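Local coordinates for ethanolamine kinase Pv091845 (Plasmodium vivax, PDB 2QG7), which probably catalyses the phosphorylation of ethanolamine, the first step in making phosphatidylethanolamine from ethanolamine, at residues E67-L72 / V94-G99; K75-V80 / Y88-Y93; E82-L87 / E112-N117. All coordinates share one frame; numbering follows the deposited sequence.

Contact 1: residues E67-L72 / V94-G99; sequences EKAKEL and VMLHYG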
loop_
_atom_site.group_PDB
_atom_site.type_symbol
_atom_site.label_atom_id
_atom_site.label_comp_id
_atom_site.label_asym_id
_atom_site.label_seq_id
_atom_site.Cartn_x
_atom_site.Cartn_y
_atom_site.Cartn_z
ATOM N N GLU D 67 43.568 9.675 22.216
ATOM C CA GLU D 67 44.178 8.725 21.299
ATOM C C GLU D 67 43.289 7.500 21.079
ATOM O O GLU D 67 43.213 6.977 19.956
ATOM C CB GLU D 67 45.533 8.297 21.846
ATOM C CG GLU D 67 46.210 7.175 21.080
ATOM C CD GLU D 67 46.922 7.677 19.847
ATOM O OE1 GLU D 67 46.243 8.092 18.867
ATOM O OE2 GLU D 67 48.175 7.656 19.868
ATOM N N LYS D 68 42.616 7.053 22.149
ATOM C CA LYS D 68 41.706 5.892 22.088
ATOM C C LYS D 68 40.365 6.181 21.439
ATOM O O LYS D 68 39.809 5.302 20.769
ATOM C CB LYS D 68 41.484 5.266 23.473
ATOM C CG LYS D 68 42.642 4.424 23.987
ATOM C CD LYS D 68 42.841 3.172 23.163
ATOM C CE LYS D 68 44.194 2.538 23.464
ATOM N NZ LYS D 68 44.142 1.067 23.005
ATOM N N ALA D 69 39.837 7.393 21.656
ATOM C CA ALA D 69 38.583 7.817 21.035
ATOM C C ALA D 69 38.793 7.979 19.539
ATOM O O ALA D 69 37.909 7.652 18.736
ATOM C CB ALA D 69 38.107 9.098 21.633
ATOM N N LYS D 70 39.988 8.460 19.183
ATOM C CA LYS D 70 40.422 8.583 17.804
ATOM C C LYS D 70 40.362 7.247 17.063
ATOM O O LYS D 70 39.658 7.153 16.058
ATOM C CB LYS D 70 41.819 9.199 17.727
ATOM C CG LYS D 70 42.306 9.520 16.308
ATOM C CD LYS D 70 43.766 9.942 16.314
ATOM C CE LYS D 70 43.936 11.434 16.729
ATOM N NZ LYS D 70 45.375 11.904 16.788
ATOM N N GLU D 71 41.073 6.223 17.556
ATOM C CA GLU D 71 41.079 4.892 16.899
ATOM C C GLU D 71 39.779 4.067 17.013
ATOM O O GLU D 71 39.524 3.179 16.182
ATOM C CB GLU D 71 42.322 4.053 17.271
ATOM C CG GLU D 71 42.595 3.929 18.768
ATOM C CD GLU D 71 43.945 3.294 19.090
ATOM O OE1 GLU D 71 44.808 4.023 19.669
ATOM O OE2 GLU D 71 44.147 2.076 18.784
ATOM N N LEU D 72 38.959 4.365 18.019
ATOM C CA LEU D 72 37.629 3.726 18.147
ATOM C C LEU D 72 36.622 4.287 17.148
ATOM O O LEU D 72 35.745 3.563 16.689
ATOM C CB LEU D 72 37.064 3.818 19.586
ATOM C CG LEU D 72 37.787 3.065 20.729
ATOM C CD1 LEU D 72 37.222 3.441 22.117
ATOM C CD2 LEU D 72 37.811 1.546 20.488
ATOM N N VAL D 94 32.928 11.591 19.021
ATOM C CA VAL D 94 32.780 12.488 17.877
ATOM C C VAL D 94 33.120 13.893 18.331
ATOM O O VAL D 94 33.946 14.566 17.704
ATOM C CB VAL D 94 31.359 12.402 17.214
ATOM C CG1 VAL D 94 31.152 13.515 16.199
ATOM C CG2 VAL D 94 31.156 11.030 16.517
ATOM N N MET D 95 32.535 14.303 19.449
ATOM C CA MET D 95 32.785 15.627 20.017
ATOM C C MET D 95 34.204 15.815 20.574
ATOM O O MET D 95 34.731 16.933 20.634
ATOM C CB MET D 95 31.739 15.955 21.109
ATOM C CG MET D 95 30.281 16.149 20.583
ATOM S SD MET D 95 30.062 17.188 19.094
ATOM C CE MET D 95 30.730 18.835 19.593
ATOM N N LEU D 96 34.811 14.725 21.014
ATOM C CA LEU D 96 36.128 14.802 21.620
ATOM C C LEU D 96 37.235 14.931 20.566
ATOM O O LEU D 96 38.191 15.688 20.761
ATOM C CB LEU D 96 36.368 13.590 22.544
ATOM C CG LEU D 96 37.706 13.396 23.287
ATOM C CD1 LEU D 96 37.983 14.485 24.351
ATOM C CD2 LEU D 96 37.727 12.018 23.906
ATOM N N HIS D 97 37.105 14.187 19.466
ATOM C CA HIS D 97 38.118 14.146 18.419
ATOM C C HIS D 97 37.757 15.095 17.275
ATOM O O HIS D 97 38.489 16.055 16.991
ATOM C CB HIS D 97 38.300 12.703 17.906
ATOM C CG HIS D 97 39.285 12.576 16.782
ATOM N ND1 HIS D 97 39.002 11.893 15.614
ATOM C CD2 HIS D 97 40.546 13.063 16.638
ATOM C CE1 HIS D 97 40.043 11.957 14.799
ATOM N NE2 HIS D 97 40.994 12.659 15.397
ATOM N N TYR D 98 36.624 14.828 16.626
ATOM C CA TYR D 98 36.210 15.594 15.443
ATOM C C TYR D 98 35.822 17.050 15.775
ATOM O O TYR D 98 36.255 17.991 15.094
ATOM C CB TYR D 98 35.082 14.854 14.697
ATOM C CG TYR D 98 35.537 13.603 13.989
ATOM C CD1 TYR D 98 34.878 12.382 14.194
ATOM C CD2 TYR D 98 36.635 13.632 13.094
ATOM C CE1 TYR D 98 35.295 11.205 13.535
ATOM C CE2 TYR D 98 37.063 12.460 12.421
ATOM C CZ TYR D 98 36.392 11.246 12.654
ATOM O OH TYR D 98 36.801 10.089 11.999
ATOM N N GLY D 99 35.023 17.203 16.834
ATOM C CA GLY D 99 34.546 18.490 17.295
ATOM C C GLY D 99 35.345 19.024 18.463
ATOM O O GLY D 99 34.780 19.538 19.424
#
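Between segments 67-72 and 94-99, on helices 65-75 and 84-98, the nearest CA atoms are those of Lys-70 and His-97, 6.1 Å apart. The pair forms part of two helices joined by a loop, ahead of the first strand of a kinase-like fold, and meets here through a narrow set of side chains. The aliphatic part of Lys-70 lies over one face of the His-97 imidazole in a CH-pi contact: Lys-70 CG sits 3.8 Å from the centroid of the His-97 ring, 22° off the normal and shifted toward NE2. A bend of the lysine chain at chi3 (-80°) then brings Lys-70 CE back to within 3.5 Å of His-97 NE2, so methylene groups rather than the ammonium make the contact. The histidine also rests on Leu-73 of the same partner helix. Close by, the small Ala-69 packs on Tyr-93; Ala-69 is buried, whereas Lys-70 is exposed. Helix 84-98 has a wide pi-type turn at 94-98, in which Gly-99 N donates to Val-94 O at 3.0 Å. In the apolar part of the contact, the Ala-69 CB methyl touches Leu-96 CD2 at 3.7 Å.

Contact 2: residues K75-V80 / Y88-Y93; sequences KYVSNV and YIYCKY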
loop_
_atom_site.group_PDB
_atom_site.type_symbol
_atom_site.label_atom_id
_atom_site.label_comp_id
_atom_site.label_asym_id
_atom_site.label_seq_id
_atom_site.Cartn_x
_atom_site.Cartn_y
_atom_site.Cartn_z
ATOM N N LYS D 75 37.621 2.660 13.843
ATOM C CA LYS D 75 37.327 1.232 13.785
ATOM C C LYS D 75 35.839 0.897 13.645
ATOM O O LYS D 75 35.504 -0.123 13.044
ATOM C CB LYS D 75 37.953 0.485 14.974
ATOM C CG LYS D 75 37.845 -1.083 14.876
ATOM C CD LYS D 75 38.944 -1.771 15.687
ATOM C CE LYS D 75 38.524 -1.996 17.122
ATOM N NZ LYS D 75 39.536 -2.837 17.844
ATOM N N TYR D 76 34.960 1.743 14.197
ATOM C CA TYR D 76 33.511 1.462 14.228
ATOM C C TYR D 76 32.717 2.506 13.476
ATOM O O TYR D 76 32.225 3.474 14.050
ATOM C CB TYR D 76 33.001 1.300 15.675
ATOM C CG TYR D 76 33.679 0.147 16.390
ATOM C CD1 TYR D 76 34.732 0.380 17.259
ATOM C CD2 TYR D 76 33.295 -1.178 16.150
ATOM C CE1 TYR D 76 35.382 -0.665 17.891
ATOM C CE2 TYR D 76 33.938 -2.244 16.783
ATOM C CZ TYR D 76 34.986 -1.976 17.653
ATOM O OH TYR D 76 35.654 -3.004 18.289
ATOM N N VAL D 77 32.577 2.281 12.175
ATOM C CA VAL D 77 32.088 3.306 11.247
ATOM C C VAL D 77 30.747 2.915 10.637
ATOM O O VAL D 77 30.243 3.604 9.748
ATOM C CB VAL D 77 33.141 3.599 10.120
ATOM C CG1 VAL D 77 34.342 4.334 10.690
ATOM C CG2 VAL D 77 33.627 2.299 9.460
ATOM N N SER D 78 30.176 1.813 11.123
ATOM C CA SER D 78 28.952 1.251 10.555
ATOM C C SER D 78 27.710 2.042 10.966
ATOM O O SER D 78 26.682 2.009 10.273
ATOM C CB SER D 78 28.798 -0.237 10.920
ATOM O OG SER D 78 28.582 -0.411 12.321
ATOM N N ASN D 79 27.830 2.759 12.084
ATOM C CA ASN D 79 26.740 3.547 12.684
ATOM C C ASN D 79 25.523 2.722 13.111
ATOM O O ASN D 79 24.448 3.278 13.371
ATOM C CB ASN D 79 26.343 4.746 11.809
ATOM C CG ASN D 79 27.495 5.729 11.600
ATOM O OD1 ASN D 79 28.303 5.982 12.508
ATOM N ND2 ASN D 79 27.571 6.286 10.394
ATOM N N VAL D 80 25.687 1.399 13.190
ATOM C CA VAL D 80 24.658 0.550 13.799
ATOM C C VAL D 80 25.087 0.269 15.237
ATOM O O VAL D 80 26.198 -0.213 15.477
ATOM C CB VAL D 80 24.389 -0.751 13.021
ATOM C CG1 VAL D 80 23.180 -1.492 13.624
ATOM C CG2 VAL D 80 24.143 -0.448 11.550
ATOM N N TYR D 88 25.340 7.428 22.235
ATOM C CA TYR D 88 25.778 8.604 22.969
ATOM C C TYR D 88 27.245 8.568 23.349
ATOM O O TYR D 88 27.889 9.618 23.405
ATOM C CB TYR D 88 24.914 8.827 24.221
ATOM C CG TYR D 88 23.442 9.054 23.964
ATOM C CD1 TYR D 88 22.498 8.796 24.948
ATOM C CD2 TYR D 88 22.983 9.541 22.737
ATOM C CE1 TYR D 88 21.118 9.019 24.714
ATOM C CE2 TYR D 88 21.608 9.758 22.491
ATOM C CZ TYR D 88 20.694 9.494 23.483
ATOM O OH TYR D 88 19.359 9.700 23.231
ATOM N N ILE D 89 27.772 7.379 23.648
ATOM C CA ILE D 89 29.213 7.226 23.914
ATOM C C ILE D 89 30.007 7.484 22.617
ATOM O O ILE D 89 31.040 8.176 22.632
ATOM C CB ILE D 89 29.550 5.814 24.469
ATOM C CG1 ILE D 89 28.897 5.589 25.836
ATOM C CG2 ILE D 89 31.060 5.584 24.543
ATOM C CD1 ILE D 89 28.737 4.114 26.220
ATOM N N TYR D 90 29.512 6.931 21.501
ATOM C CA TYR D 90 30.102 7.177 20.183
ATOM C C TYR D 90 30.091 8.675 19.877
ATOM O O TYR D 90 31.061 9.228 19.352
ATOM C CB TYR D 90 29.389 6.371 19.068
ATOM C CG TYR D 90 30.208 6.309 17.766
ATOM C CD1 TYR D 90 31.295 5.429 17.638
ATOM C CD2 TYR D 90 29.921 7.162 16.684
ATOM C CE1 TYR D 90 32.064 5.381 16.477
ATOM C CE2 TYR D 90 30.676 7.114 15.514
ATOM C CZ TYR D 90 31.745 6.222 15.414
ATOM O OH TYR D 90 32.495 6.178 14.253
ATOM N N CYS D 91 28.984 9.311 20.251
ATOM C CA CYS D 91 28.799 10.754 20.125
ATOM C C CYS D 91 29.729 11.596 20.975
ATOM O O CYS D 91 30.134 12.677 20.547
ATOM C CB CYS D 91 27.348 11.126 20.398
ATOM S SG CYS D 91 26.309 10.648 19.022
ATOM N N LYS D 92 30.051 11.119 22.175
ATOM C CA LYS D 92 31.035 11.779 23.032
ATOM C C LYS D 92 32.401 11.813 22.381
ATOM O O LYS D 92 33.149 12.762 22.583
ATOM C CB LYS D 92 31.187 11.039 24.364
ATOM C CG LYS D 92 30.173 11.394 25.427
ATOM C CD LYS D 92 30.293 10.436 26.610
ATOM C CE LYS D 92 31.437 10.836 27.527
ATOM N NZ LYS D 92 31.439 9.993 28.769
ATOM N N TYR D 93 32.744 10.747 21.655
ATOM C CA TYR D 93 34.034 10.635 20.967
ATOM C C TYR D 93 34.081 11.473 19.691
ATOM O O TYR D 93 35.151 11.974 19.311
ATOM C CB TYR D 93 34.362 9.179 20.619
ATOM C CG TYR D 93 34.400 8.219 21.780
ATOM C CD1 TYR D 93 34.716 8.657 23.075
ATOM C CD2 TYR D 93 34.155 6.860 21.579
ATOM C CE1 TYR D 93 34.751 7.771 24.151
ATOM C CE2 TYR D 93 34.182 5.955 22.650
ATOM C CZ TYR D 93 34.481 6.421 23.932
ATOM O OH TYR D 93 34.530 5.535 24.985
#
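The ring of Tyr-90 is approached obliquely by two oxygens of segment 75-80, Tyr-76 O near CE1 and Asn-79 OD1 near CE2. The carbonyl oxygen Tyr-76 O is 2.7 Å from Tyr-90 OH. Asn-79 OD1 stands 4.0 Å from Tyr-90 CE2. The amide plane of Asn-79 is turned 74° from that ring, and Phe-81 brings a further ring against it with the planes inclined. Within the helix itself, the carbonyl oxygen Ile-89 O lies 3.4 Å above the centre of the Tyr-93 ring.

Tyr-90 reaches the loop because its CG stands anti to the backbone N (chi1 -164°), which carries the phenol across to the end of helix 65-75. Its hydroxyl is hydrogen-bonded to Leu-73 O and to Asn-176 OD1, so one phenol joins the last turn of that helix to the turn between strands 170-174 and 177-181. Asn-79, buried, gives its ND2 to Tyr-141 O and Asn-176 O; its amide is thereby held from the sheet side. Apolar packing adds little, chiefly Tyr-76 CB against Tyr-90 CE1 at 4.3 Å. The arrangement is that of two helices whose connecting loop, passing from Tyr-76 onward, is fastened both to the second helix and to the five-stranded antiparallel sheet of a kinase-like N-terminal lobe.

Contact 3: residues E82-L87 / E112-N117; sequences ENEKTL and EFQIIN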
loop_
_atom_site.group_PDB
_atom_site.type_symbol
_atom_site.label_atom_id
_atom_site.label_comp_id
_atom_site.label_asym_id
_atom_site.label_seq_id
_atom_site.Cartn_x
_atom_site.Cartn_y
_atom_site.Cartn_z
ATOM N N GLU D 82 24.218 -0.895 19.478
ATOM C CA GLU D 82 23.519 -1.867 20.320
ATOM C C GLU D 82 22.296 -1.240 21.035
ATOM O O GLU D 82 21.210 -1.844 21.092
ATOM C CB GLU D 82 24.521 -2.501 21.310
ATOM C CG GLU D 82 23.953 -2.849 22.688
ATOM C CD GLU D 82 25.043 -3.267 23.666
ATOM O OE1 GLU D 82 25.452 -2.451 24.532
ATOM O OE2 GLU D 82 25.486 -4.428 23.551
ATOM N N ASN D 83 22.487 -0.029 21.558
ATOM C CA ASN D 83 21.439 0.724 22.237
ATOM C C ASN D 83 21.694 2.222 22.132
ATOM O O ASN D 83 22.656 2.649 21.491
ATOM C CB ASN D 83 21.295 0.296 23.708
ATOM C CG ASN D 83 22.628 0.250 24.455
ATOM O OD1 ASN D 83 23.398 1.225 24.462
ATOM N ND2 ASN D 83 22.899 -0.889 25.105
ATOM N N GLU D 84 20.816 3.003 22.768
ATOM C CA GLU D 84 20.915 4.461 22.826
ATOM C C GLU D 84 22.137 4.952 23.601
ATOM O O GLU D 84 22.662 6.017 23.310
ATOM C CB GLU D 84 19.645 5.027 23.457
ATOM C CG GLU D 84 19.301 6.449 23.036
ATOM C CD GLU D 84 17.813 6.809 23.293
ATOM O OE1 GLU D 84 17.547 7.847 23.971
ATOM O OE2 GLU D 84 16.922 6.058 22.806
ATOM N N LYS D 85 22.580 4.175 24.585
ATOM C CA LYS D 85 23.699 4.549 25.446
ATOM C C LYS D 85 25.055 4.383 24.733
ATOM O O LYS D 85 26.004 5.180 24.939
ATOM C CB LYS D 85 23.674 3.705 26.726
ATOM C CG LYS D 85 24.801 4.038 27.701
ATOM C CD LYS D 85 24.819 3.081 28.864
ATOM C CE LYS D 85 26.116 3.319 29.688
ATOM N NZ LYS D 85 26.010 2.548 31.033
ATOM N N THR D 86 25.141 3.328 23.919
ATOM C CA THR D 86 26.299 3.086 23.063
ATOM C C THR D 86 26.443 4.199 21.994
ATOM O O THR D 86 27.554 4.649 21.712
ATOM C CB THR D 86 26.259 1.662 22.423
ATOM O OG1 THR D 86 25.982 0.687 23.435
ATOM C CG2 THR D 86 27.607 1.317 21.781
ATOM N N LEU D 87 25.312 4.637 21.439
ATOM C CA LEU D 87 25.247 5.758 20.489
ATOM C C LEU D 87 25.855 7.036 21.060
ATOM O O LEU D 87 26.778 7.613 20.466
ATOM C CB LEU D 87 23.791 6.007 20.083
ATOM C CG LEU D 87 23.483 7.285 19.307
ATOM C CD1 LEU D 87 24.110 7.228 17.895
ATOM C CD2 LEU D 87 21.992 7.470 19.229
ATOM N N GLU D 112 24.729 17.154 26.896
ATOM C CA GLU D 112 23.451 16.475 26.811
ATOM C C GLU D 112 23.261 15.959 25.386
ATOM O O GLU D 112 23.330 16.734 24.432
ATOM C CB GLU D 112 22.324 17.457 27.171
ATOM C CG GLU D 112 22.002 17.558 28.674
ATOM C CD GLU D 112 20.943 16.543 29.125
ATOM O OE1 GLU D 112 21.049 15.316 28.772
ATOM O OE2 GLU D 112 19.996 16.981 29.833
ATOM N N PHE D 113 23.036 14.655 25.244
ATOM C CA PHE D 113 22.782 14.058 23.941
ATOM C C PHE D 113 21.349 13.604 23.828
ATOM O O PHE D 113 20.854 12.911 24.708
ATOM C CB PHE D 113 23.702 12.866 23.693
ATOM C CG PHE D 113 25.132 13.236 23.578
ATOM C CD1 PHE D 113 26.015 12.963 24.624
ATOM C CD2 PHE D 113 25.605 13.870 22.427
ATOM C CE1 PHE D 113 27.355 13.316 24.533
ATOM C CE2 PHE D 113 26.941 14.232 22.321
ATOM C CZ PHE D 113 27.818 13.952 23.379
ATOM N N GLN D 114 20.686 14.001 22.740
ATOM C CA GLN D 114 19.328 13.539 22.455
ATOM C C GLN D 114 19.140 13.093 20.989
ATOM O O GLN D 114 19.347 13.868 20.049
ATOM C CB GLN D 114 18.282 14.585 22.897
ATOM C CG GLN D 114 16.813 14.097 22.899
ATOM C CD GLN D 114 16.637 12.654 23.437
ATOM O OE1 GLN D 114 16.097 11.785 22.728
ATOM N NE2 GLN D 114 17.087 12.401 24.690
ATOM N N ILE D 115 18.768 11.825 20.815
ATOM C CA ILE D 115 18.427 11.294 19.495
ATOM C C ILE D 115 17.134 11.925 18.968
ATOM O O ILE D 115 16.061 11.791 19.566
ATOM C CB ILE D 115 18.368 9.730 19.456
ATOM C CG1 ILE D 115 18.259 9.244 17.989
ATOM C CG2 ILE D 115 17.249 9.169 20.368
ATOM C CD1 ILE D 115 18.329 7.703 17.868
ATOM N N ILE D 116 17.257 12.625 17.847
ATOM C CA ILE D 116 16.119 13.328 17.258
ATOM C C ILE D 116 15.785 12.785 15.863
ATOM O O ILE D 116 16.610 12.109 15.228
ATOM C CB ILE D 116 16.308 14.894 17.310
ATOM C CG1 ILE D 116 14.952 15.616 17.417
ATOM C CG2 ILE D 116 17.188 15.427 16.143
ATOM C CD1 ILE D 116 14.203 15.375 18.780
ATOM N N ASN D 117 14.573 13.087 15.405
ATOM C CA ASN D 117 14.017 12.523 14.175
ATOM C C ASN D 117 14.430 13.284 12.922
ATOM O O ASN D 117 14.625 12.672 11.863
ATOM C CB ASN D 117 12.487 12.431 14.285
ATOM C CG ASN D 117 12.002 12.259 15.755
ATOM O OD1 ASN D 117 12.672 11.603 16.590
ATOM N ND2 ASN D 117 10.839 12.855 16.062
#
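Glu-84 and Leu-87, on the first turn of helix 84-98, lie against Ile-115 of strand 112-116, where the helix packs beside an outermost strand of the five-stranded antiparallel sheet in this kinase-like fold. Ahead of the helix, Glu-82 is tied through its backbone to Ile-52 in the N-terminal stretch of the chain. Asn-83 follows as the N-cap. Its OD1 accepts from Thr-86 N at 2.8 Å with an N-H...O angle of 155°, the donor lying almost in line with the side-chain carbonyl bond, and also from Thr-86 OG1, which comes from above the carbonyl plane. Two donors thus grip one oxygen and fix the start of the helix.

Glu-84, next in line, extends its chain toward the strand and sets its carboxylate group beside a methyl: Glu-84 CD is 3.8 Å from Ile-115 CG2. Glu-84 OE1 and the Tyr-88 hydroxyl share a weak hydrogen bond, and that hydroxyl is also bonded to Ile-115 N. That amide points to the helix side of the strand, since residues 112, 114 and 116 make the backbone bonds to strand 122-128. Thr-86, besides its bonds to Asn-83, packs on Leu-57. Leu-87, buried, also touches Phe-81 and Ile-125, and meets the isoleucine at about a right angle. With Ile-115 CG1 anti to the backbone N (chi1 -170°) and the chain extended beyond it, the far methyl Ile-115 CD1 comes to rest 3.9 Å from Leu-87 CD2.

All three contacts use helix 84-98, each at a different height and against a different neighbour: contact 3 at its start against an outer strand, contact 2 midway against the interhelical loop, contact 1 at its far end against helix 65-75. All are partly buried, though the centre of contact 1 is about 28 Å from the centre of the chain, those of the others about 22 Å. Contacts 1 and 3 each combine a small apolar pair with the aliphatic or carboxylate part of an exposed charged residue, whereas contact 2 is largely polar and turns on one buried phenol. Packing of Tyr-93 on Ala-69 joins contacts 1 and 2, and Phe-113 against Cys-91 joins contacts 2 and 3.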